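Local structure of citrate synthase (Sulfolobus solfataricus, 1O7X) at residues P76-T82 with A102-I106; V39-E45 with D174-L179. The protein belongs to the citrate synthase family of mainly helical enzymes and is found here as a dimer of two copies of the chain. All blocks are in the same frame, centred on the assembly; numbering follows the deposited sequence.

Contact 1: residues P76-T82 with A102-I106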
ATOM      1  N   PRO A  76      -9.694 -17.921   7.745  1.00 46.91           N
ATOM      2  CA  PRO A  76     -10.011 -17.830   9.164  1.00 46.27           C
ATOM      3  C   PRO A  76     -11.267 -16.995   9.363  1.00 46.10           C
ATOM      4  O   PRO A  76     -11.480 -16.016   8.639  1.00 45.40           O
ATOM      5  CB  PRO A  76      -8.767 -17.191   9.754  1.00 45.84           C
ATOM      6  CG  PRO A  76      -7.664 -17.545   8.827  1.00 46.40           C
ATOM      7  CD  PRO A  76      -8.281 -17.591   7.449  1.00 46.63           C
ATOM      8  N   GLN A  77     -12.118 -17.316  10.340  1.00 46.03           N
ATOM      9  CA  GLN A  77     -13.351 -16.565  10.554  1.00 46.31           C
ATOM     10  C   GLN A  77     -13.156 -15.110  10.950  1.00 44.95           C
ATOM     11  O   GLN A  77     -14.036 -14.275  10.686  1.00 44.56           O
ATOM     12  CB  GLN A  77     -14.267 -17.297  11.536  1.00 47.85           C
ATOM     13  CG  GLN A  77     -15.603 -16.657  11.850  1.00 49.57           C
ATOM     14  CD  GLN A  77     -16.672 -16.842  10.796  1.00 51.34           C
ATOM     15  OE1 GLN A  77     -16.701 -17.837  10.055  1.00 52.39           O
ATOM     16  NE2 GLN A  77     -17.610 -15.894  10.691  1.00 51.54           N
ATOM     17  N   GLU A  78     -12.005 -14.753  11.487  1.00 43.28           N
ATOM     18  CA  GLU A  78     -11.678 -13.397  11.905  1.00 42.01           C
ATOM     19  C   GLU A  78     -11.635 -12.477  10.695  1.00 39.71           C
ATOM     20  O   GLU A  78     -12.182 -11.383  10.789  1.00 39.28           O
ATOM     21  CB  GLU A  78     -10.353 -13.301  12.652  1.00 42.73           C
ATOM     22  CG  GLU A  78     -10.306 -14.191  13.880  1.00 44.34           C
ATOM     23  CD  GLU A  78     -10.286 -15.666  13.513  1.00 45.08           C
ATOM     24  OE1 GLU A  78      -9.620 -15.985  12.511  1.00 44.90           O
ATOM     25  OE2 GLU A  78     -10.960 -16.456  14.203  1.00 45.98           O
ATOM     26  N   VAL A  79     -11.050 -12.937   9.600  1.00 37.89           N
ATOM     27  CA  VAL A  79     -11.064 -12.118   8.395  1.00 36.91           C
ATOM     28  C   VAL A  79     -12.517 -11.837   7.990  1.00 36.42           C
ATOM     29  O   VAL A  79     -12.883 -10.667   7.785  1.00 36.20           O
ATOM     30  CB  VAL A  79     -10.344 -12.770   7.210  1.00 35.91           C
ATOM     31  CG1 VAL A  79     -10.402 -11.840   6.007  1.00 36.48           C
ATOM     32  CG2 VAL A  79      -8.907 -13.094   7.562  1.00 35.85           C
ATOM     33  N   LEU A  80     -13.343 -12.882   7.934  1.00 34.88           N
ATOM     34  CA  LEU A  80     -14.726 -12.646   7.553  1.00 35.39           C
ATOM     35  C   LEU A  80     -15.401 -11.769   8.591  1.00 36.45           C
ATOM     36  O   LEU A  80     -16.100 -10.855   8.140  1.00 37.96           O
ATOM     37  CB  LEU A  80     -15.536 -13.898   7.262  1.00 35.08           C
ATOM     38  CG  LEU A  80     -14.903 -14.880   6.269  1.00 34.98           C
ATOM     39  CD1 LEU A  80     -15.504 -16.267   6.428  1.00 34.66           C
ATOM     40  CD2 LEU A  80     -15.066 -14.346   4.856  1.00 35.45           C
ATOM     41  N   ASP A  81     -15.175 -11.955   9.894  1.00 36.31           N
ATOM     42  CA  ASP A  81     -15.810 -11.097  10.885  1.00 35.68           C
ATOM     43  C   ASP A  81     -15.426  -9.644  10.689  1.00 34.87           C
ATOM     44  O   ASP A  81     -16.211  -8.714  10.829  1.00 36.69           O
ATOM     45  CB  ASP A  81     -15.451 -11.492  12.305  1.00 38.11           C
ATOM     46  CG  ASP A  81     -15.987 -12.851  12.709  1.00 40.55           C
ATOM     47  OD1 ASP A  81     -16.712 -13.499  11.916  1.00 40.34           O
ATOM     48  OD2 ASP A  81     -15.626 -13.227  13.856  1.00 42.29           O
ATOM     49  N   THR A  82     -14.174  -9.405  10.381  1.00 33.44           N
ATOM     50  CA  THR A  82     -13.631  -8.086  10.101  1.00 32.31           C
ATOM     51  C   THR A  82     -14.383  -7.429   8.955  1.00 32.21           C
ATOM     52  O   THR A  82     -14.763  -6.257   9.025  1.00 31.92           O
ATOM     53  CB  THR A  82     -12.146  -8.341   9.762  1.00 31.47           C
ATOM     54  OG1 THR A  82     -11.379  -8.326  10.964  1.00 30.34           O
ATOM     55  CG2 THR A  82     -11.590  -7.355   8.774  1.00 30.13           C
ATOM     56  N   ALA A 102      -6.064  -8.009   7.052  1.00 24.38           N
ATOM     57  CA  ALA A 102      -6.320  -8.980   8.142  1.00 24.87           C
ATOM     58  C   ALA A 102      -5.479 -10.214   7.878  1.00 24.56           C
ATOM     59  O   ALA A 102      -4.589 -10.483   8.682  1.00 22.30           O
ATOM     60  CB  ALA A 102      -7.777  -9.168   8.467  1.00 23.85           C
ATOM     61  N   LEU A 103      -5.539 -10.844   6.712  1.00 27.38           N
ATOM     62  CA  LEU A 103      -4.677 -11.988   6.390  1.00 28.84           C
ATOM     63  C   LEU A 103      -3.173 -11.766   6.527  1.00 29.56           C
ATOM     64  O   LEU A 103      -2.404 -12.648   6.954  1.00 28.61           O
ATOM     65  CB  LEU A 103      -4.994 -12.439   4.961  1.00 28.93           C
ATOM     66  CG  LEU A 103      -6.287 -13.243   4.757  1.00 27.90           C
ATOM     67  CD1 LEU A 103      -6.684 -13.259   3.289  1.00 26.10           C
ATOM     68  CD2 LEU A 103      -6.048 -14.642   5.286  1.00 27.68           C
ATOM     69  N   ALA A 104      -2.660 -10.583   6.220  1.00 31.58           N
ATOM     70  CA  ALA A 104      -1.234 -10.308   6.334  1.00 34.13           C
ATOM     71  C   ALA A 104      -0.761 -10.428   7.781  1.00 36.50           C
ATOM     72  O   ALA A 104       0.318 -10.950   8.051  1.00 37.17           O
ATOM     73  CB  ALA A 104      -0.914  -8.921   5.809  1.00 32.67           C
ATOM     74  N   SER A 105      -1.568  -9.946   8.719  1.00 39.49           N
ATOM     75  CA  SER A 105      -1.157  -9.968  10.115  1.00 42.19           C
ATOM     76  C   SER A 105      -1.441 -11.302  10.761  1.00 44.23           C
ATOM     77  O   SER A 105      -0.745 -11.593  11.736  1.00 46.37           O
ATOM     78  CB  SER A 105      -1.681  -8.758  10.868  1.00 42.07           C
ATOM     79  OG  SER A 105      -3.051  -8.804  11.156  1.00 42.96           O
ATOM     80  N   ILE A 106      -2.271 -12.166  10.240  1.00 46.80           N
ATOM     81  CA  ILE A 106      -2.493 -13.490  10.806  1.00 49.68           C
ATOM     82  C   ILE A 106      -1.423 -14.465  10.334  1.00 53.05           C
ATOM     83  O   ILE A 106      -1.147 -15.488  10.951  1.00 53.97           O
ATOM     84  CB  ILE A 106      -3.879 -14.018  10.364  1.00 48.41           C
ATOM     85  CG1 ILE A 106      -5.000 -13.419  11.219  1.00 47.99           C
ATOM     86  CG2 ILE A 106      -3.976 -15.523  10.395  1.00 47.33           C
ATOM     87  CD1 ILE A 106      -6.383 -13.554  10.627  1.00 46.86           C
TER

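Contact 2: residues V39-E45 with D174-L179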
ATOM      1  N   VAL A  39      -7.595 -17.942 -24.158  1.00 42.95           N
ATOM      2  CA  VAL A  39      -9.056 -17.913 -23.897  1.00 44.82           C
ATOM      3  C   VAL A  39      -9.739 -19.001 -24.718  1.00 46.73           C
ATOM      4  O   VAL A  39     -10.619 -19.726 -24.233  1.00 46.27           O
ATOM      5  CB  VAL A  39      -9.684 -16.523 -23.936  1.00 43.79           C
ATOM      6  CG1 VAL A  39      -8.736 -15.480 -24.493  1.00 43.32           C
ATOM      7  CG2 VAL A  39     -10.991 -16.436 -24.699  1.00 43.88           C
ATOM      8  N   ASN A  40      -9.307 -19.219 -25.955  1.00 49.10           N
ATOM      9  CA  ASN A  40      -9.816 -20.269 -26.799  1.00 51.37           C
ATOM     10  C   ASN A  40      -9.667 -21.682 -26.216  1.00 52.17           C
ATOM     11  O   ASN A  40     -10.603 -22.480 -26.265  1.00 52.84           O
ATOM     12  CB  ASN A  40      -9.039 -20.310 -28.128  1.00 52.13           C
ATOM     13  CG  ASN A  40      -9.570 -19.402 -29.205  1.00 52.43           C
ATOM     14  OD1 ASN A  40     -10.759 -19.088 -29.199  1.00 53.20           O
ATOM     15  ND2 ASN A  40      -8.701 -18.989 -30.125  1.00 52.34           N
ATOM     16  N   TYR A  41      -8.461 -22.037 -25.770  1.00 52.42           N
ATOM     17  CA  TYR A  41      -8.159 -23.375 -25.349  1.00 53.47           C
ATOM     18  C   TYR A  41      -7.943 -23.747 -23.905  1.00 53.89           C
ATOM     19  O   TYR A  41      -8.231 -24.917 -23.585  1.00 54.16           O
ATOM     20  CB  TYR A  41      -6.889 -23.823 -26.109  1.00 54.75           C
ATOM     21  CG  TYR A  41      -7.071 -23.823 -27.611  1.00 56.14           C
ATOM     22  CD1 TYR A  41      -6.097 -23.225 -28.402  1.00 56.58           C
ATOM     23  CD2 TYR A  41      -8.174 -24.396 -28.235  1.00 56.33           C
ATOM     24  CE1 TYR A  41      -6.229 -23.203 -29.777  1.00 57.26           C
ATOM     25  CE2 TYR A  41      -8.304 -24.379 -29.607  1.00 56.68           C
ATOM     26  CZ  TYR A  41      -7.328 -23.785 -30.370  1.00 57.12           C
ATOM     27  OH  TYR A  41      -7.420 -23.733 -31.741  1.00 58.10           O
ATOM     28  N   GLY A  42      -7.370 -22.902 -23.052  1.00 53.84           N
ATOM     29  CA  GLY A  42      -7.167 -23.315 -21.659  1.00 52.37           C
ATOM     30  C   GLY A  42      -8.117 -22.582 -20.724  1.00 51.79           C
ATOM     31  O   GLY A  42      -9.037 -21.878 -21.127  1.00 51.69           O
ATOM     32  N   SER A  43      -7.882 -22.745 -19.433  1.00 51.68           N
ATOM     33  CA  SER A  43      -8.596 -22.092 -18.363  1.00 51.00           C
ATOM     34  C   SER A  43      -7.768 -21.049 -17.597  1.00 50.64           C
ATOM     35  O   SER A  43      -6.550 -20.896 -17.778  1.00 50.78           O
ATOM     36  CB  SER A  43      -8.901 -23.173 -17.313  1.00 51.09           C
ATOM     37  OG  SER A  43      -7.648 -23.449 -16.694  1.00 50.80           O
ATOM     38  N   TYR A  44      -8.430 -20.449 -16.593  1.00 48.55           N
ATOM     39  CA  TYR A  44      -7.743 -19.537 -15.688  1.00 46.81           C
ATOM     40  C   TYR A  44      -6.643 -20.295 -14.940  1.00 45.32           C
ATOM     41  O   TYR A  44      -5.533 -19.797 -14.809  1.00 45.12           O
ATOM     42  CB  TYR A  44      -8.666 -18.847 -14.684  1.00 46.74           C
ATOM     43  CG  TYR A  44      -7.943 -17.824 -13.820  1.00 46.26           C
ATOM     44  CD1 TYR A  44      -7.081 -16.889 -14.369  1.00 45.32           C
ATOM     45  CD2 TYR A  44      -8.116 -17.810 -12.443  1.00 46.51           C
ATOM     46  CE1 TYR A  44      -6.429 -15.967 -13.596  1.00 45.44           C
ATOM     47  CE2 TYR A  44      -7.460 -16.889 -11.651  1.00 46.37           C
ATOM     48  CZ  TYR A  44      -6.618 -15.963 -12.232  1.00 46.39           C
ATOM     49  OH  TYR A  44      -5.958 -15.038 -11.438  1.00 46.48           O
ATOM     50  N   GLU A  45      -6.899 -21.511 -14.506  1.00 44.46           N
ATOM     51  CA  GLU A  45      -5.950 -22.366 -13.825  1.00 44.29           C
ATOM     52  C   GLU A  45      -4.667 -22.583 -14.624  1.00 45.09           C
ATOM     53  O   GLU A  45      -3.546 -22.579 -14.093  1.00 45.85           O
ATOM     54  CB  GLU A  45      -6.604 -23.726 -13.548  1.00 42.45           C
ATOM     55  CG  GLU A  45      -7.604 -23.743 -12.415  1.00 41.64           C
ATOM     56  CD  GLU A  45      -9.044 -23.615 -12.850  1.00 41.20           C
ATOM     57  OE1 GLU A  45      -9.275 -23.142 -13.980  1.00 41.09           O
ATOM     58  OE2 GLU A  45      -9.963 -23.987 -12.089  1.00 40.63           O
ATOM     59  N   ASP A 174     -14.491 -17.599 -16.036  1.00 41.28           N
ATOM     60  CA  ASP A 174     -13.174 -18.154 -16.279  1.00 40.56           C
ATOM     61  C   ASP A 174     -12.372 -17.455 -17.368  1.00 39.53           C
ATOM     62  O   ASP A 174     -11.145 -17.355 -17.246  1.00 38.41           O
ATOM     63  CB  ASP A 174     -13.301 -19.652 -16.606  1.00 41.32           C
ATOM     64  CG  ASP A 174     -11.996 -20.287 -17.067  1.00 42.39           C
ATOM     65  OD1 ASP A 174     -11.823 -20.479 -18.298  1.00 42.03           O
ATOM     66  OD2 ASP A 174     -11.132 -20.569 -16.197  1.00 42.68           O
ATOM     67  N   LYS A 175     -12.992 -16.977 -18.442  1.00 39.56           N
ATOM     68  CA  LYS A 175     -12.254 -16.296 -19.508  1.00 39.91           C
ATOM     69  C   LYS A 175     -11.908 -14.860 -19.100  1.00 38.35           C
ATOM     70  O   LYS A 175     -10.850 -14.319 -19.427  1.00 37.28           O
ATOM     71  CB  LYS A 175     -12.997 -16.271 -20.845  1.00 40.68           C
ATOM     72  CG  LYS A 175     -13.360 -17.617 -21.418  1.00 41.10           C
ATOM     73  CD  LYS A 175     -12.221 -18.615 -21.341  1.00 41.35           C
ATOM     74  CE  LYS A 175     -12.790 -20.014 -21.547  1.00 41.78           C
ATOM     75  NZ  LYS A 175     -11.842 -21.031 -21.002  1.00 43.25           N
ATOM     76  N   ALA A 176     -12.837 -14.300 -18.314  1.00 36.29           N
ATOM     77  CA  ALA A 176     -12.671 -12.978 -17.740  1.00 33.97           C
ATOM     78  C   ALA A 176     -11.356 -12.910 -16.950  1.00 32.32           C
ATOM     79  O   ALA A 176     -10.597 -11.961 -17.116  1.00 30.64           O
ATOM     80  CB  ALA A 176     -13.824 -12.657 -16.803  1.00 33.76           C
ATOM     81  N   LEU A 177     -11.129 -13.929 -16.138  1.00 31.19           N
ATOM     82  CA  LEU A 177      -9.969 -14.060 -15.285  1.00 31.99           C
ATOM     83  C   LEU A 177      -8.670 -14.085 -16.070  1.00 34.82           C
ATOM     84  O   LEU A 177      -7.727 -13.350 -15.730  1.00 35.49           O
ATOM     85  CB  LEU A 177     -10.090 -15.270 -14.360  1.00 30.77           C
ATOM     86  CG  LEU A 177     -11.266 -15.291 -13.372  1.00 29.60           C
ATOM     87  CD1 LEU A 177     -11.373 -16.631 -12.673  1.00 28.72           C
ATOM     88  CD2 LEU A 177     -11.146 -14.168 -12.356  1.00 28.31           C
ATOM     89  N   ILE A 178      -8.615 -14.895 -17.133  1.00 35.97           N
ATOM     90  CA  ILE A 178      -7.467 -14.921 -18.021  1.00 36.34           C
ATOM     91  C   ILE A 178      -7.280 -13.548 -18.662  1.00 36.27           C
ATOM     92  O   ILE A 178      -6.146 -13.068 -18.784  1.00 37.04           O
ATOM     93  CB  ILE A 178      -7.657 -15.900 -19.205  1.00 37.56           C
ATOM     94  CG1 ILE A 178      -7.967 -17.306 -18.670  1.00 39.05           C
ATOM     95  CG2 ILE A 178      -6.468 -15.920 -20.159  1.00 35.79           C
ATOM     96  CD1 ILE A 178      -8.778 -18.154 -19.640  1.00 39.58           C
ATOM     97  N   LEU A 179      -8.373 -12.947 -19.136  1.00 35.90           N
ATOM     98  CA  LEU A 179      -8.228 -11.674 -19.834  1.00 36.44           C
ATOM     99  C   LEU A 179      -7.712 -10.515 -18.998  1.00 36.49           C
ATOM    100  O   LEU A 179      -7.090  -9.647 -19.621  1.00 36.38           O
ATOM    101  CB  LEU A 179      -9.553 -11.279 -20.483  1.00 37.73           C
ATOM    102  CG  LEU A 179      -9.978 -12.047 -21.741  1.00 38.72           C
ATOM    103  CD1 LEU A 179     -11.443 -11.746 -22.081  1.00 39.11           C
ATOM    104  CD2 LEU A 179      -9.077 -11.700 -22.913  1.00 38.08           C
TER

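Contact 1: residues P76-T82 with A102-I106
Pro-76 occupies the N-cap position of helix 77-85, and its ring opens the contact: CD lies 4.3 Å from CD2 of Leu-103, and CB lies 4.4 Å from CD1 of Ile-106. Within the helix, NE2 of Gln-77 donates to OD1 of Asp-81 at 2.8 Å. Glu-78 touches the edge of the contact, CB lying 4.5 Å from CD1 of Ile-106. Val-79 is the central residue, its CA 5.7 Å from that of Ala-102. Its CG2 methyl fits among three side chains from about one turn of the partner helix, 4.2 Å from CB of Ala-102, 3.8 Å from CG of Leu-103 and 4.0 Å from CD1 of Ile-106. One turn on, Thr-82 turns CG2 to CB of Ala-102 at 4.2 Å, while its OG1 makes a weak hydrogen bond to O of Glu-78 at 3.2 Å. The contact is made mainly by apolar side chains, with no polar bond between the two segments. Locally the helix axes approach to 10.0 Å at 150° between their directions, a nearly antiparallel pair. Leu-130 of helix 116-138 meets both Val-79 and Leu-103, and Tyr-203 of helix 202-213 packs on Leu-103. The second subunit is also close: its Thr-82 packs on Thr-82, and its Met-86 on Ile-106, so this helix pair lies at the dimer interface.

Contact 2: residues V39-E45 with D174-L179
Tyr-44 and Val-39, the two residues most covered here, sit at opposite ends of a bend between helices 35-41 and 44-53 that lies along helix 167-180. The Tyr-44 ring receives CB of Leu-177 over one face in a CH-pi contact, 3.5 Å from the ring centroid, and CA of Tyr-44 rests 3.7 Å from CG1 of Ile-178. The Tyr-44 backbone is anchored too: N of Tyr-44 donates to OD2 of Asp-174 at 2.7 Å and nearly straight, so the carboxylate satisfies an amide in the first turn of helix 44-53. At the other end, Val-39 sets CG1 4.1 Å from CD2 of Leu-179, and its CG2 lies 4.2 Å from CD of Lys-175. Between them Ile-178 reaches under the bend, CD1 being 4.0 Å from O of Gly-42. That same carbonyl accepts a hydrogen bond from NZ of Lys-175 at 2.9 Å, and the ammonium is held in place by a salt bridge to OD1 of Asp-174 at 2.8 Å. Ser-43 N-caps helix 44-53 through a hydrogen bond from N of Glu-46 to its OG. Phe-152 meets the Tyr-44 ring, and Ile-270 of helix 266-279 touches Val-39. The arrangement is two consecutive helices joined by a short bend and docked on helix 167-180 in a buried contact, within the mainly helical fold of citrate synthases.

Overall arrangement
Both contacts join helical elements, but they differ in depth and chemistry. Contact 2 is buried about 13 Å from the centre of the chain, measured from its own centre, whereas contact 1 lies about 22 Å out, partly buried, beside the second subunit. Contact 1 pairs helices close in sequence by side-chain packing alone, over 264 Å². Contact 2 bridges 128 intervening residues, covers 463 Å² and adds charged side chains that bind backbone groups at a bend. No helix is common to the two; contacts 1 and 2 have their centres 29 Å apart and their nearest atoms about 15 Å apart. Along the chain, contact 1 falls inside the loop that contact 2 closes.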